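Local coordinates for protein LbaCas13a H328A (C2c2) (Lachnospiraceae bacterium NK4A179, PDB 5WLH) that binds a precursor crRNA and, as a CRISPR-Cas13a enzyme, uses its guide to recognise target RNA and cleave at adenosines, at residues F527-P532 / L592-K596; H614-W619 / S901-K905. All coordinates share one frame; numbering follows the deposited sequence.

Interaction 1: F527-P532 / L592-K596; sequences FLLLKP and LTDLK
Lys596 on helix 588-602 reaches into the 527-532 loop and makes both hydrogen bonds of the contact, one of them weak. Lys596 NZ donates to Leu530 O at 2.9 Å, lying almost in line with the carbonyl (C=O...N 160°), and makes a second, weak bond to Leu528 O at 3.4 Å. With CG anti to the backbone N, the chain leaves the helix straight, then bends at chi3 and chi4 (74° and 71°), which curls the amine round to these carbonyls. The apolar contacts follow the same chain: Lys596 CG sits over one face of the Phe527 ring in a CH-pi contact, 4.2 Å from the centroid, while Leu592 CD1 meets the ring edge, 3.9 Å from CZ. On the other flank Leu528 CD2 runs alongside Lys596 in the opposite direction, 3.9 Å from the lysine CG. Farther along, at Pro532, the packing is lighter, its CB 4.3 Å from Thr593 CG2; Thr593 OG1 bonds to Val589 O within its own helix. A lysine gathering carbonyls in and just beyond a 3-10 turn thus joins this loop to the helix that leads into Arg603, where the sequence matches the R-X4-H signature of a HEPN nuclease domain.

Interaction 2: H614-W619 / S901-K905; sequences HNNGKW and SELQK
Trp619 and Gln904 make the straightest bond of this contact: Trp619 NE1 donates to Gln904 OE1 at 2.8 Å, with an N-H...O angle of 173° and the oxygen in the indole plane. The amide plane is turned 55° from the ring. Along the same edge, Trp619 CZ2 lies 3.7 Å from Ser901 O, and beyond it its CH2 touches Lys905 CG obliquely at 4.0 Å. Ser901 OG forms the second bond, accepting from Gly617 N at 2.8 Å; Gly617 CA lies against a face of the indole near its rim. Trp619 CG sits between its backbone N and carbonyl carbon (chi1 57°), which turns the indole back against Gly617 and toward helix 901-911. Glu902 OE1 lies over a face of the poorly ordered His614 imidazole, 3.4 Å from CE1, with ring and carboxylate planes inclined to each other.

In the next shell, Lys905 NZ forms a salt bridge to Glu902 OE1 at 3.1 Å and another to Asp605, so the ammonium has two carboxylate partners and probably offsets their mutual repulsion. His614 NE2 bonds to Ala956 O, and ND1 weakly to Asp605, the same carboxylate. The Gln904 amide is fixed from its other end, where NE2 bonds to Val897 O; this presents OE1 to the indole. Val598 and Ser601 of helix 588-602 and Ile624 of helix 621-632 also pack on Trp619. The chemistry therefore divides in two: the loop's two N-H donors, indole and glycine backbone, fix its position on the first turn of the helix, and His614, though poorly ordered, is bonded beside the Glu902-Lys905-Asp605 charge cluster.

From the N terminus, interaction 1 brings the loop after helix 486-517 onto helix 588-602, closing a 59-residue excursion that includes helix 559-564. Only after helix 588-602 ends does the chain enter 614-619, where interaction 2 closes a far longer loop of 281 residues onto the start of helix 901-911. The two closures are in series, neither nesting nor crossing. Their centres lie about 15 Å apart, and the contacts touch where Asp594 OD1 comes 3.7 Å from Trp619 CA. Helix 588-602 is shared, carrying one side of interaction 1 and packing on Trp619 of interaction 2; it ties the early loop to the 901-911 region, about 18 to 21 Å from the bound RNA at the nearest atoms.

Interaction 1: F527-P532 / L592-K596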
loop_
_atom_site.group_PDB
_atom_site.type_symbol
_atom_site.label_atom_id
_atom_site.label_comp_id
_atom_site.label_asym_id
_atom_site.label_seq_id
_atom_site.Cartn_x
_atom_site.Cartn_y
_atom_site.Cartn_z
ATOM N N PHE A 527 -24.962 -9.055 -4.425
ATOM C CA PHE A 527 -25.755 -9.600 -3.327
ATOM C C PHE A 527 -26.378 -8.512 -2.463
ATOM O O PHE A 527 -27.551 -8.606 -2.073
ATOM C CB PHE A 527 -24.869 -10.501 -2.464
ATOM C CG PHE A 527 -25.532 -10.964 -1.206
ATOM C CD1 PHE A 527 -26.680 -11.737 -1.266
ATOM C CD2 PHE A 527 -25.013 -10.635 0.032
ATOM C CE1 PHE A 527 -27.295 -12.172 -0.122
ATOM C CE2 PHE A 527 -25.630 -11.072 1.194
ATOM C CZ PHE A 527 -26.779 -11.839 1.114
ATOM N N LEU A 528 -25.601 -7.476 -2.132
ATOM C CA LEU A 528 -26.082 -6.451 -1.215
ATOM C C LEU A 528 -27.230 -5.630 -1.783
ATOM O O LEU A 528 -27.932 -4.967 -1.022
ATOM C CB LEU A 528 -24.951 -5.504 -0.835
ATOM C CG LEU A 528 -23.842 -6.178 -0.041
ATOM C CD1 LEU A 528 -22.810 -5.118 0.437
ATOM C CD2 LEU A 528 -24.421 -6.954 1.130
ATOM N N LEU A 529 -27.428 -5.642 -3.085
ATOM C CA LEU A 529 -28.504 -4.860 -3.668
ATOM C C LEU A 529 -29.767 -5.675 -3.904
ATOM O O LEU A 529 -30.757 -5.123 -4.403
ATOM C CB LEU A 529 -28.031 -4.209 -4.971
ATOM C CG LEU A 529 -26.914 -3.184 -4.721
ATOM C CD1 LEU A 529 -26.611 -2.427 -5.983
ATOM C CD2 LEU A 529 -27.281 -2.231 -3.549
ATOM N N LEU A 530 -29.773 -6.957 -3.540
ATOM C CA LEU A 530 -31.010 -7.727 -3.622
ATOM C C LEU A 530 -32.039 -7.145 -2.665
ATOM O O LEU A 530 -31.700 -6.583 -1.622
ATOM C CB LEU A 530 -30.769 -9.206 -3.314
ATOM C CG LEU A 530 -29.830 -9.978 -4.258
ATOM C CD1 LEU A 530 -29.843 -11.466 -3.934
ATOM C CD2 LEU A 530 -30.150 -9.734 -5.735
ATOM N N LYS A 531 -33.306 -7.261 -3.041
ATOM C CA LYS A 531 -34.395 -6.604 -2.342
ATOM C C LYS A 531 -35.172 -7.593 -1.483
ATOM O O LYS A 531 -35.173 -8.797 -1.753
ATOM C CB LYS A 531 -35.327 -5.924 -3.356
ATOM C CG LYS A 531 -34.669 -4.763 -4.095
ATOM C CD LYS A 531 -34.495 -3.550 -3.187
ATOM C CE LYS A 531 -33.516 -2.535 -3.775
ATOM N NZ LYS A 531 -32.081 -2.826 -3.427
ATOM N N PRO A 532 -35.844 -7.118 -0.428
ATOM C CA PRO A 532 -36.502 -8.037 0.508
ATOM C C PRO A 532 -37.633 -8.818 -0.152
ATOM O O PRO A 532 -38.129 -8.467 -1.226
ATOM C CB PRO A 532 -37.042 -7.107 1.603
ATOM C CG PRO A 532 -36.287 -5.838 1.450
ATOM C CD PRO A 532 -35.986 -5.714 -0.006
ATOM N N LEU A 592 -31.742 -13.621 6.549
ATOM C CA LEU A 592 -30.732 -13.341 5.528
ATOM C C LEU A 592 -30.740 -11.873 5.123
ATOM O O LEU A 592 -29.680 -11.251 4.958
ATOM C CB LEU A 592 -30.976 -14.222 4.304
ATOM C CG LEU A 592 -30.059 -13.963 3.110
ATOM C CD1 LEU A 592 -28.629 -14.261 3.560
ATOM C CD2 LEU A 592 -30.453 -14.831 1.927
ATOM N N THR A 593 -31.936 -11.302 4.963
ATOM C CA THR A 593 -32.064 -9.921 4.525
ATOM C C THR A 593 -31.528 -8.960 5.574
ATOM O O THR A 593 -30.911 -7.940 5.240
ATOM C CB THR A 593 -33.536 -9.620 4.203
ATOM O OG1 THR A 593 -33.858 -10.190 2.934
ATOM C CG2 THR A 593 -33.786 -8.118 4.151
ATOM N N ASP A 594 -31.726 -9.278 6.850
ATOM C CA ASP A 594 -31.217 -8.397 7.889
ATOM C C ASP A 594 -29.691 -8.410 7.927
ATOM O O ASP A 594 -29.063 -7.353 8.037
ATOM C CB ASP A 594 -31.804 -8.789 9.234
ATOM C CG ASP A 594 -33.105 -8.063 9.520
ATOM O OD1 ASP A 594 -33.560 -7.259 8.671
ATOM O OD2 ASP A 594 -33.661 -8.292 10.597
ATOM N N LEU A 595 -29.082 -9.589 7.826
ATOM C CA LEU A 595 -27.622 -9.654 7.774
ATOM C C LEU A 595 -27.075 -8.924 6.551
ATOM O O LEU A 595 -26.073 -8.200 6.645
ATOM C CB LEU A 595 -27.170 -11.111 7.767
ATOM C CG LEU A 595 -27.462 -11.880 9.055
ATOM C CD1 LEU A 595 -27.078 -13.328 8.818
ATOM C CD2 LEU A 595 -26.708 -11.312 10.248
ATOM N N LYS A 596 -27.714 -9.117 5.395
ATOM C CA LYS A 596 -27.366 -8.373 4.193
ATOM C C LYS A 596 -27.464 -6.871 4.426
ATOM O O LYS A 596 -26.600 -6.112 3.981
ATOM C CB LYS A 596 -28.292 -8.792 3.047
ATOM C CG LYS A 596 -28.072 -8.062 1.741
ATOM C CD LYS A 596 -29.208 -8.346 0.758
ATOM C CE LYS A 596 -30.496 -7.622 1.134
ATOM N NZ LYS A 596 -30.445 -6.137 0.934
#

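Interaction 2: H614-W619 / S901-K905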
loop_
_atom_site.group_PDB
_atom_site.type_symbol
_atom_site.label_atom_id
_atom_site.label_comp_id
_atom_site.label_asym_id
_atom_site.label_seq_id
_atom_site.Cartn_x
_atom_site.Cartn_y
_atom_site.Cartn_z
ATOM N N HIS A 614 -26.821 6.353 10.645
ATOM C CA HIS A 614 -25.538 5.877 11.147
ATOM C C HIS A 614 -25.727 4.996 12.379
ATOM O O HIS A 614 -25.319 3.831 12.386
ATOM C CB HIS A 614 -24.619 7.057 11.476
ATOM C CG HIS A 614 -23.169 6.690 11.556
ATOM N ND1 HIS A 614 -22.495 6.084 10.517
ATOM C CD2 HIS A 614 -22.263 6.848 12.550
ATOM C CE1 HIS A 614 -21.239 5.882 10.867
ATOM N NE2 HIS A 614 -21.071 6.339 12.096
ATOM N N ASN A 615 -26.340 5.568 13.419
ATOM C CA ASN A 615 -26.686 4.848 14.637
ATOM C C ASN A 615 -28.139 4.387 14.641
ATOM O O ASN A 615 -28.670 4.038 15.701
ATOM C CB ASN A 615 -26.412 5.710 15.874
ATOM C CG ASN A 615 -25.056 6.387 15.827
ATOM O OD1 ASN A 615 -24.152 5.938 15.120
ATOM N ND2 ASN A 615 -24.906 7.467 16.584
ATOM N N ASN A 616 -28.792 4.381 13.473
ATOM C CA ASN A 616 -30.191 3.964 13.333
ATOM C C ASN A 616 -30.255 2.877 12.263
ATOM O O ASN A 616 -30.651 3.135 11.124
ATOM C CB ASN A 616 -31.086 5.155 12.983
ATOM C CG ASN A 616 -31.242 6.130 14.135
ATOM O OD1 ASN A 616 -31.237 5.737 15.304
ATOM N ND2 ASN A 616 -31.391 7.411 13.809
ATOM N N GLY A 617 -29.862 1.660 12.632
ATOM C CA GLY A 617 -29.947 0.550 11.699
ATOM C C GLY A 617 -31.389 0.118 11.482
ATOM O O GLY A 617 -32.176 0.007 12.423
ATOM N N LYS A 618 -31.732 -0.128 10.213
ATOM C CA LYS A 618 -33.079 -0.550 9.837
ATOM C C LYS A 618 -33.347 -2.016 10.139
ATOM O O LYS A 618 -34.516 -2.418 10.199
ATOM C CB LYS A 618 -33.315 -0.311 8.343
ATOM C CG LYS A 618 -32.736 -1.411 7.452
ATOM C CD LYS A 618 -32.673 -0.998 5.987
ATOM C CE LYS A 618 -34.039 -1.055 5.325
ATOM N NZ LYS A 618 -34.302 -2.368 4.670
ATOM N N TRP A 619 -32.300 -2.822 10.305
ATOM C CA TRP A 619 -32.456 -4.246 10.551
ATOM C C TRP A 619 -32.976 -4.483 11.964
ATOM O O TRP A 619 -33.202 -3.557 12.751
ATOM C CB TRP A 619 -31.124 -4.972 10.356
ATOM C CG TRP A 619 -30.039 -4.432 11.238
ATOM C CD1 TRP A 619 -29.719 -4.851 12.501
ATOM C CD2 TRP A 619 -29.130 -3.371 10.926
ATOM N NE1 TRP A 619 -28.673 -4.104 12.999
ATOM C CE2 TRP A 619 -28.297 -3.188 12.052
ATOM C CE3 TRP A 619 -28.938 -2.554 9.804
ATOM C CZ2 TRP A 619 -27.276 -2.235 12.083
ATOM C CZ3 TRP A 619 -27.927 -1.601 9.844
ATOM C CH2 TRP A 619 -27.112 -1.449 10.976
ATOM N N SER A 901 -25.928 0.482 16.641
ATOM C CA SER A 901 -25.967 -0.004 15.263
ATOM C C SER A 901 -24.570 -0.100 14.655
ATOM O O SER A 901 -24.279 -1.032 13.893
ATOM C CB SER A 901 -26.841 0.919 14.413
ATOM O OG SER A 901 -28.212 0.678 14.657
ATOM N N GLU A 902 -23.685 0.847 14.980
ATOM C CA GLU A 902 -22.352 0.834 14.377
ATOM C C GLU A 902 -21.517 -0.337 14.883
ATOM O O GLU A 902 -20.822 -0.989 14.094
ATOM C CB GLU A 902 -21.635 2.160 14.632
ATOM C CG GLU A 902 -20.237 2.219 14.007
ATOM C CD GLU A 902 -20.265 2.336 12.495
ATOM O OE1 GLU A 902 -21.338 2.681 11.936
ATOM O OE2 GLU A 902 -19.207 2.089 11.867
ATOM N N LEU A 903 -21.559 -0.622 16.191
ATOM C CA LEU A 903 -20.873 -1.817 16.682
ATOM C C LEU A 903 -21.439 -3.073 16.030
ATOM O O LEU A 903 -20.690 -3.992 15.680
ATOM C CB LEU A 903 -20.971 -1.913 18.206
ATOM C CG LEU A 903 -19.987 -1.020 18.972
ATOM C CD1 LEU A 903 -20.190 -1.151 20.479
ATOM C CD2 LEU A 903 -18.511 -1.311 18.588
ATOM N N GLN A 904 -22.760 -3.126 15.829
ATOM C CA GLN A 904 -23.337 -4.284 15.151
ATOM C C GLN A 904 -22.786 -4.452 13.734
ATOM O O GLN A 904 -22.587 -5.582 13.268
ATOM C CB GLN A 904 -24.859 -4.172 15.155
ATOM C CG GLN A 904 -25.410 -4.283 16.592
ATOM C CD GLN A 904 -26.934 -4.196 16.643
ATOM O OE1 GLN A 904 -27.605 -4.243 15.615
ATOM N NE2 GLN A 904 -27.471 -4.020 17.839
ATOM N N LYS A 905 -22.536 -3.349 13.032
ATOM C CA LYS A 905 -21.931 -3.450 11.708
ATOM C C LYS A 905 -20.535 -4.055 11.775
ATOM O O LYS A 905 -20.195 -4.943 10.983
ATOM C CB LYS A 905 -21.847 -2.077 11.044
ATOM C CG LYS A 905 -23.158 -1.395 10.741
ATOM C CD LYS A 905 -22.794 -0.078 10.049
ATOM C CE LYS A 905 -23.858 0.956 10.212
ATOM N NZ LYS A 905 -23.356 2.249 9.686
#